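Local coordinates for protein p1 (Rice yellow mottle virus, PDB 6TY0) that suppresses RNA silencing as a multitask, zinc-binding viral protein involved in virus spread, represented here by its N-terminal part, at residues R3-T14 with V41-F50. Numbering follows the deposited sequence.
Sequences RLEVLIRPTEQT and VRDPSLRADF
R47 and R9, the residues most covered in this contact, sit side by side on one face of a parallel strand pair. A turn about the CB-CG bond of R47 (chi2 -87°) bends the chain and brings its guanidinium across to 3-14. There NH1 gives a nearly straight bond to P10 O (2.8 Å), the oxygen lying in the guanidinium plane and the nitrogen in the carbonyl plane. R9 CB packs over a face of the same group, offset toward its rim. R9 NH1 lies over the same group, modelled 2.8 Å from R47 NH2; two donors so close cannot bond, and the exact placing of these ends is doubtful.

Between the backbones, L7 N bonds to P44 O, L46 N to L7 O, R9 N to L46 O and A48 N to R9 O, the regular parallel ladder. On the other face L46 CD1 rests on V6 CG1 (3.7 Å), and I8 CG2 meets A48 CB; I83 and V86 cover L46 further. Before the ladder starts, D43 OD1 takes E5 N from above its carboxylate plane (3.0 Å), while L4 CD2 touches P44 CD.

Beyond P10 the chain turns. T11 OG1 donates to the anti lone pair of D49 OD1 (2.6 Å), and N82 holds D49 OD2, so both carboxylate oxygens are bound. T14 OG1 accepts F50 N (3.0 Å), tying the residue just before helix 15-21 to the strand end. Strands 2-10 and 45-51 thus form the central parallel pair of a mixed four-stranded sheet, flanked by antiparallel strands 26-32 and 80-81.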
# COMPACT_ATOMS: atom_id res chain seq x y z
N ARG A 3 7.64 -3.32 -4.03
CA ARG A 3 8.16 -2.18 -3.27
C ARG A 3 8.54 -1.07 -4.25
O ARG A 3 9.19 -1.32 -5.26
CB ARG A 3 9.39 -2.60 -2.49
CG ARG A 3 9.92 -1.58 -1.52
CD ARG A 3 11.34 -1.97 -1.12
NE ARG A 3 11.42 -3.26 -0.41
CZ ARG A 3 11.62 -3.42 0.91
NH1 ARG A 3 11.76 -2.37 1.73
NH2 ARG A 3 11.70 -4.65 1.42
N LEU A 4 8.08 0.15 -4.00
CA LEU A 4 8.60 1.32 -4.73
C LEU A 4 9.41 2.18 -3.75
O LEU A 4 8.86 2.71 -2.80
CB LEU A 4 7.46 2.15 -5.28
CG LEU A 4 7.95 3.34 -6.10
CD1 LEU A 4 8.05 2.94 -7.56
CD2 LEU A 4 7.01 4.51 -5.94
N GLU A 5 10.71 2.28 -3.99
CA GLU A 5 11.61 3.07 -3.21
C GLU A 5 11.62 4.53 -3.66
O GLU A 5 11.62 4.82 -4.86
CB GLU A 5 13.04 2.53 -3.34
CG GLU A 5 13.20 1.07 -2.93
CD GLU A 5 14.62 0.70 -2.48
OE1 GLU A 5 15.58 1.47 -2.73
OE2 GLU A 5 14.77 -0.39 -1.87
N VAL A 6 11.66 5.42 -2.68
CA VAL A 6 11.70 6.86 -2.92
C VAL A 6 12.91 7.45 -2.20
O VAL A 6 13.04 7.30 -0.99
CB VAL A 6 10.46 7.55 -2.38
CG1 VAL A 6 10.52 9.04 -2.67
CG2 VAL A 6 9.21 6.92 -2.97
N LEU A 7 13.81 8.06 -2.96
CA LEU A 7 15.03 8.69 -2.41
C LEU A 7 14.75 10.17 -2.29
O LEU A 7 14.27 10.80 -3.24
CB LEU A 7 16.21 8.49 -3.34
CG LEU A 7 17.53 9.15 -2.94
CD1 LEU A 7 18.11 8.55 -1.67
CD2 LEU A 7 18.50 8.96 -4.09
N ILE A 8 14.95 10.71 -1.11
CA ILE A 8 14.73 12.14 -0.89
C ILE A 8 16.04 12.81 -0.47
O ILE A 8 16.67 12.38 0.50
CB ILE A 8 13.66 12.34 0.16
CG1 ILE A 8 12.32 11.79 -0.38
CG2 ILE A 8 13.51 13.81 0.50
CD1 ILE A 8 11.39 11.48 0.72
N ARG A 9 16.45 13.83 -1.20
CA ARG A 9 17.65 14.63 -0.84
C ARG A 9 17.29 16.13 -0.70
O ARG A 9 16.27 16.56 -1.24
CB ARG A 9 18.71 14.47 -1.91
CG ARG A 9 19.19 13.04 -2.14
CD ARG A 9 20.56 13.05 -2.80
NE ARG A 9 20.63 12.28 -4.04
CZ ARG A 9 20.11 12.66 -5.21
NH1 ARG A 9 19.43 13.80 -5.32
NH2 ARG A 9 20.25 11.89 -6.29
N PRO A 10 18.11 16.92 0.01
CA PRO A 10 17.75 18.29 0.38
C PRO A 10 17.74 19.21 -0.84
O PRO A 10 18.47 18.98 -1.81
CB PRO A 10 18.87 18.72 1.34
CG PRO A 10 19.70 17.49 1.60
CD PRO A 10 19.50 16.61 0.41
N THR A 11 16.88 20.21 -0.82
CA THR A 11 16.96 21.29 -1.85
C THR A 11 18.24 22.09 -1.63
O THR A 11 18.84 21.99 -0.57
CB THR A 11 15.78 22.23 -1.68
OG1 THR A 11 15.59 22.48 -0.27
CG2 THR A 11 14.50 21.60 -2.24
N GLU A 12 18.66 22.88 -2.62
CA GLU A 12 19.84 23.77 -2.44
C GLU A 12 19.72 24.72 -1.25
O GLU A 12 20.68 24.96 -0.56
CB GLU A 12 20.12 24.59 -3.70
CG GLU A 12 20.61 23.74 -4.85
CD GLU A 12 20.88 24.55 -6.11
OE1 GLU A 12 20.89 25.80 -6.03
OE2 GLU A 12 21.11 23.93 -7.18
N GLN A 13 18.53 25.19 -0.97
CA GLN A 13 18.31 26.16 0.08
C GLN A 13 18.37 25.53 1.43
O GLN A 13 18.33 26.25 2.43
CB GLN A 13 16.92 26.80 -0.03
CG GLN A 13 16.48 27.14 -1.44
CD GLN A 13 15.76 25.98 -2.15
OE1 GLN A 13 14.65 25.60 -1.77
NE2 GLN A 13 16.39 25.43 -3.19
N THR A 14 18.36 24.20 1.52
CA THR A 14 18.43 23.58 2.85
C THR A 14 19.60 22.66 2.98
O THR A 14 19.76 22.09 4.04
CB THR A 14 17.16 22.77 3.22
OG1 THR A 14 16.94 21.76 2.23
CG2 THR A 14 15.95 23.69 3.34
N VAL A 41 6.47 3.00 -14.28
CA VAL A 41 6.51 3.19 -12.83
C VAL A 41 7.90 2.85 -12.33
O VAL A 41 8.28 1.69 -12.29
CB VAL A 41 5.43 2.33 -12.15
CG1 VAL A 41 5.57 2.26 -10.65
CG2 VAL A 41 4.07 2.89 -12.52
N ARG A 42 8.68 3.85 -11.95
CA ARG A 42 10.05 3.62 -11.53
C ARG A 42 10.31 4.37 -10.25
O ARG A 42 9.72 5.43 -10.03
CB ARG A 42 11.04 4.11 -12.60
CG ARG A 42 10.90 3.37 -13.92
CD ARG A 42 11.58 4.07 -15.09
NE ARG A 42 11.59 3.14 -16.21
CZ ARG A 42 12.39 2.08 -16.33
NH1 ARG A 42 13.31 1.79 -15.40
NH2 ARG A 42 12.28 1.29 -17.40
N ASP A 43 11.24 3.84 -9.47
CA ASP A 43 11.63 4.44 -8.18
C ASP A 43 12.02 5.90 -8.38
O ASP A 43 12.93 6.18 -9.13
CB ASP A 43 12.81 3.68 -7.57
CG ASP A 43 12.45 2.28 -7.17
OD1 ASP A 43 11.27 2.01 -6.88
OD2 ASP A 43 13.35 1.43 -7.13
N PRO A 44 11.28 6.84 -7.77
CA PRO A 44 11.63 8.24 -7.94
C PRO A 44 12.71 8.74 -7.00
O PRO A 44 12.93 8.20 -5.90
CB PRO A 44 10.35 8.97 -7.56
CG PRO A 44 9.67 8.07 -6.63
CD PRO A 44 10.01 6.68 -7.07
N SER A 45 13.31 9.84 -7.44
CA SER A 45 14.35 10.56 -6.74
C SER A 45 13.92 12.03 -6.65
O SER A 45 13.65 12.65 -7.67
CB SER A 45 15.64 10.40 -7.51
OG SER A 45 16.70 11.01 -6.81
N LEU A 46 13.77 12.55 -5.43
CA LEU A 46 13.12 13.83 -5.18
C LEU A 46 14.00 14.75 -4.35
O LEU A 46 14.89 14.29 -3.62
CB LEU A 46 11.85 13.63 -4.37
CG LEU A 46 10.79 12.61 -4.85
CD1 LEU A 46 9.76 12.48 -3.77
CD2 LEU A 46 10.14 13.03 -6.18
N ARG A 47 13.70 16.05 -4.43
CA ARG A 47 14.36 17.07 -3.65
C ARG A 47 13.31 17.69 -2.80
O ARG A 47 12.25 18.08 -3.29
CB ARG A 47 14.95 18.17 -4.55
CG ARG A 47 16.14 17.72 -5.35
CD ARG A 47 17.42 17.90 -4.56
NE ARG A 47 18.51 17.23 -5.24
CZ ARG A 47 19.71 16.99 -4.72
NH1 ARG A 47 20.01 17.38 -3.48
NH2 ARG A 47 20.62 16.36 -5.44
N ALA A 48 13.59 17.78 -1.51
CA ALA A 48 12.70 18.43 -0.58
C ALA A 48 13.50 19.22 0.44
O ALA A 48 14.73 19.13 0.50
CB ALA A 48 11.86 17.39 0.13
N ASP A 49 12.77 19.95 1.29
CA ASP A 49 13.39 20.86 2.25
C ASP A 49 13.75 20.17 3.55
O ASP A 49 12.86 19.81 4.32
CB ASP A 49 12.45 22.00 2.60
CG ASP A 49 12.29 23.01 1.46
OD1 ASP A 49 13.26 23.27 0.70
OD2 ASP A 49 11.16 23.52 1.35
N PHE A 50 15.05 20.05 3.81
CA PHE A 50 15.50 19.51 5.08
C PHE A 50 15.03 20.44 6.19
O PHE A 50 15.09 21.65 6.08
CB PHE A 50 17.01 19.34 5.12
CG PHE A 50 17.51 18.93 6.48
CD1 PHE A 50 17.42 17.60 6.90
CD2 PHE A 50 18.05 19.87 7.36
CE1 PHE A 50 17.83 17.22 8.16
CE2 PHE A 50 18.49 19.48 8.62
CZ PHE A 50 18.38 18.15 9.02